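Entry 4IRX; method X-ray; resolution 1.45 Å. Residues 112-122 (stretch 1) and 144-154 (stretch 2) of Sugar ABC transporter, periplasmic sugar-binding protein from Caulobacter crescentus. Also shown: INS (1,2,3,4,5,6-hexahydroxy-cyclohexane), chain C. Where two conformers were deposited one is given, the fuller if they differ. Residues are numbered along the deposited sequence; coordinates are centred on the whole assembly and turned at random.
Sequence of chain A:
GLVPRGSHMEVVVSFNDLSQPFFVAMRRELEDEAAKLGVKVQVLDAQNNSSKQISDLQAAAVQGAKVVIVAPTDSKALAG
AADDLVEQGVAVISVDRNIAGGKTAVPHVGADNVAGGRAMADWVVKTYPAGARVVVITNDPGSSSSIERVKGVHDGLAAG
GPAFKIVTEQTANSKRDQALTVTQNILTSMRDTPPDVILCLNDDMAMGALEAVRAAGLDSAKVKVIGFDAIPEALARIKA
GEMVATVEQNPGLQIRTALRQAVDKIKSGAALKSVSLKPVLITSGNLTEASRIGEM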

# COMPACT_ATOMS: atom_id res chain seq x y z
N ASP A 112 -0.55 0.53 -9.81
CA ASP A 112 -0.08 1.78 -10.41
C ASP A 112 -0.42 2.88 -9.43
O ASP A 112 -1.52 3.43 -9.46
CB ASP A 112 -0.76 2.04 -11.75
CG ASP A 112 -0.23 3.28 -12.45
OD1 ASP A 112 0.48 4.10 -11.82
OD2 ASP A 112 -0.56 3.45 -13.65
N ASN A 113 0.55 3.19 -8.58
CA ASN A 113 0.27 4.09 -7.47
C ASN A 113 0.24 5.56 -7.86
O ASN A 113 -0.48 6.35 -7.23
CB ASN A 113 1.23 3.82 -6.32
CG ASN A 113 0.80 2.61 -5.49
OD1 ASN A 113 -0.34 2.56 -5.02
ND2 ASN A 113 1.68 1.62 -5.35
N VAL A 114 0.98 5.91 -8.91
CA VAL A 114 0.83 7.25 -9.49
C VAL A 114 -0.60 7.45 -9.99
O VAL A 114 -1.24 8.47 -9.70
CB VAL A 114 1.83 7.52 -10.63
CG1 VAL A 114 1.56 8.91 -11.22
CG2 VAL A 114 3.29 7.40 -10.14
N ALA A 115 -1.14 6.47 -10.73
CA ALA A 115 -2.52 6.59 -11.18
C ALA A 115 -3.47 6.63 -10.00
O ALA A 115 -4.47 7.33 -10.04
CB ALA A 115 -2.88 5.44 -12.11
N GLY A 116 -3.18 5.86 -8.94
CA GLY A 116 -4.03 5.90 -7.75
C GLY A 116 -4.09 7.25 -7.06
O GLY A 116 -5.17 7.73 -6.74
N GLY A 117 -2.91 7.85 -6.87
CA GLY A 117 -2.84 9.17 -6.28
C GLY A 117 -3.51 10.20 -7.17
O GLY A 117 -4.25 11.08 -6.69
N ARG A 118 -3.30 10.07 -8.48
CA ARG A 118 -3.91 11.00 -9.43
C ARG A 118 -5.45 10.89 -9.42
O ARG A 118 -6.14 11.91 -9.54
CB ARG A 118 -3.34 10.78 -10.86
CG ARG A 118 -3.94 11.67 -11.93
CD ARG A 118 -3.57 13.08 -11.63
NE ARG A 118 -4.15 14.07 -12.56
CZ ARG A 118 -3.44 14.77 -13.45
NH1 ARG A 118 -2.14 14.52 -13.62
NH2 ARG A 118 -4.05 15.70 -14.19
N ALA A 119 -5.99 9.69 -9.25
CA ALA A 119 -7.44 9.51 -9.12
C ALA A 119 -8.02 10.27 -7.93
O ALA A 119 -9.09 10.88 -8.02
CB ALA A 119 -7.79 8.03 -8.99
N MSE A 120 -7.32 10.21 -6.81
CA MSE A 120 -7.74 10.98 -5.61
C MSE A 120 -7.77 12.47 -5.90
O MSE A 120 -8.73 13.15 -5.57
CB MSE A 120 -6.75 10.74 -4.47
CG MSE A 120 -6.60 9.28 -4.05
SE MSE A 120 -5.27 9.07 -2.64
CE MSE A 120 -6.44 9.26 -1.07
N ALA A 121 -6.69 13.00 -6.47
CA ALA A 121 -6.62 14.43 -6.76
C ALA A 121 -7.64 14.84 -7.82
O ALA A 121 -8.22 15.92 -7.73
CB ALA A 121 -5.18 14.82 -7.21
N ASP A 122 -7.86 13.98 -8.82
CA ASP A 122 -8.82 14.28 -9.89
C ASP A 122 -10.21 14.36 -9.30
O ASP A 122 -11.01 15.20 -9.71
CB ASP A 122 -8.76 13.26 -11.04
CG ASP A 122 -7.55 13.45 -11.95
OD1 ASP A 122 -6.85 14.49 -11.87
OD2 ASP A 122 -7.28 12.51 -12.74
N SER A 144 8.02 2.90 -2.18
CA SER A 144 7.66 3.42 -3.51
C SER A 144 6.17 3.76 -3.60
O SER A 144 5.77 4.67 -4.32
CB SER A 144 8.03 2.45 -4.63
OG SER A 144 7.15 1.33 -4.62
N SER A 145 5.34 3.03 -2.86
CA SER A 145 3.90 3.28 -2.95
C SER A 145 3.54 4.66 -2.41
O SER A 145 2.68 5.34 -2.96
CB SER A 145 3.12 2.18 -2.26
OG SER A 145 3.46 2.13 -0.89
N SER A 146 4.21 5.07 -1.33
CA SER A 146 4.00 6.41 -0.79
C SER A 146 4.52 7.46 -1.76
O SER A 146 3.82 8.41 -2.10
CB SER A 146 4.69 6.54 0.55
OG SER A 146 4.43 7.81 1.11
N ILE A 147 5.76 7.29 -2.19
CA ILE A 147 6.37 8.24 -3.12
C ILE A 147 5.53 8.43 -4.37
O ILE A 147 5.27 9.56 -4.80
CB ILE A 147 7.80 7.78 -3.46
CG1 ILE A 147 8.65 7.78 -2.19
CG2 ILE A 147 8.38 8.65 -4.55
CD1 ILE A 147 9.96 7.04 -2.32
N GLU A 148 5.05 7.33 -4.94
CA GLU A 148 4.27 7.41 -6.18
C GLU A 148 2.83 7.92 -5.97
O GLU A 148 2.31 8.68 -6.78
CB GLU A 148 4.25 6.04 -6.86
CG GLU A 148 5.61 5.67 -7.42
CD GLU A 148 5.67 4.23 -7.86
OE1 GLU A 148 4.63 3.55 -7.79
OE2 GLU A 148 6.77 3.77 -8.24
N ARG A 149 2.19 7.51 -4.88
CA ARG A 149 0.87 8.04 -4.56
C ARG A 149 0.91 9.53 -4.37
O ARG A 149 0.04 10.24 -4.87
CB ARG A 149 0.29 7.42 -3.29
CG ARG A 149 -0.66 6.30 -3.56
CD ARG A 149 -1.03 5.53 -2.30
NE ARG A 149 -0.89 4.12 -2.62
CZ ARG A 149 -0.94 3.13 -1.74
NH1 ARG A 149 -1.16 3.41 -0.45
NH2 ARG A 149 -0.74 1.89 -2.14
N VAL A 150 1.90 10.01 -3.62
CA VAL A 150 2.09 11.42 -3.38
C VAL A 150 2.30 12.16 -4.71
O VAL A 150 1.73 13.21 -4.95
CB VAL A 150 3.29 11.63 -2.42
CG1 VAL A 150 3.83 12.99 -2.54
CG2 VAL A 150 2.87 11.36 -1.00
N LYS A 151 3.12 11.56 -5.59
CA LYS A 151 3.39 12.20 -6.90
C LYS A 151 2.09 12.36 -7.69
O LYS A 151 1.84 13.39 -8.28
CB LYS A 151 4.45 11.45 -7.73
CG LYS A 151 4.47 11.95 -9.18
CD LYS A 151 5.62 11.48 -10.02
CE LYS A 151 5.65 12.30 -11.30
NZ LYS A 151 4.49 12.01 -12.20
N GLY A 152 1.24 11.33 -7.70
CA GLY A 152 -0.02 11.39 -8.43
C GLY A 152 -0.96 12.46 -7.87
O GLY A 152 -1.62 13.19 -8.61
N VAL A 153 -1.02 12.56 -6.54
CA VAL A 153 -1.79 13.62 -5.86
C VAL A 153 -1.29 15.02 -6.24
O VAL A 153 -2.06 15.89 -6.63
CB VAL A 153 -1.75 13.45 -4.33
CG1 VAL A 153 -2.28 14.68 -3.62
CG2 VAL A 153 -2.52 12.20 -3.91
N HIS A 154 0.03 15.19 -6.18
CA HIS A 154 0.66 16.43 -6.59
C HIS A 154 0.35 16.76 -8.03
O HIS A 154 0.04 17.91 -8.36
CB HIS A 154 2.17 16.31 -6.42
CG HIS A 154 2.63 16.26 -5.00
ND1 HIS A 154 3.92 15.95 -4.65
CD2 HIS A 154 1.96 16.48 -3.84
CE1 HIS A 154 4.04 16.00 -3.33
NE2 HIS A 154 2.86 16.31 -2.82
C1 INS C . -0.08 -0.46 0.74
C2 INS C . -1.33 -0.16 1.50
C3 INS C . -1.01 -0.14 2.98
C4 INS C . 0.00 0.92 3.27
C5 INS C . 1.27 0.63 2.56
C6 INS C . 1.04 0.50 1.07
O1 INS C . -0.34 -0.46 -0.64
O2 INS C . -1.86 1.06 1.08
O3 INS C . -2.17 0.05 3.74
O4 INS C . 0.21 1.05 4.64
O5 INS C . 2.20 1.63 2.85
O6 INS C . 2.24 0.25 0.38
O HOH W 1 2.84 3.98 -10.56
O HOH W 2 4.72 1.59 -6.02

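The polar anchor of this contact is a fork: Arg 149 donates from NE (2.9 Å) and from NH2 (3.0 Å) to Asn 113 OD1, so one carbonyl oxygen takes two protons near the guanidinium plane. The same guanidinium also binds the ligand: Arg 149 NH1 donates to INS O2 at 2.9 Å and Arg 149 NH2 to INS O1 at 2.8 Å. The amide's other end is used too: Asn 113 ND2 donates to water 2 (3.1 Å), which in turn donates to Glu 148 OE1 (2.6 Å).

Beyond this cluster the backbones do the work. The helices cross at -37° with their axes only 6.3 Å apart, and glycine permits it. Gly 117 and Gly 152 sit where a CB would point at the partner; an ideal CB on Gly 117 would fall 2.0 Å from Arg 149 O, and one on Gly 152 2.1 Å from Val 114 O. Their absence lets CA-H groups meet carbonyls in both directions: Gly 117 CA to Arg 149 O and Gly 152 CA to Val 114 O, both 3.4 Å, and Arg 118 CA to Gly 152 O, 3.3 Å.

Side chains pack around the glycine contact. Val 114 CG2 rests 3.7 Å from Glu 148 CB, while Val 153 CG2 lies 4.4 Å from Met 120 SE, a looser apolar contact.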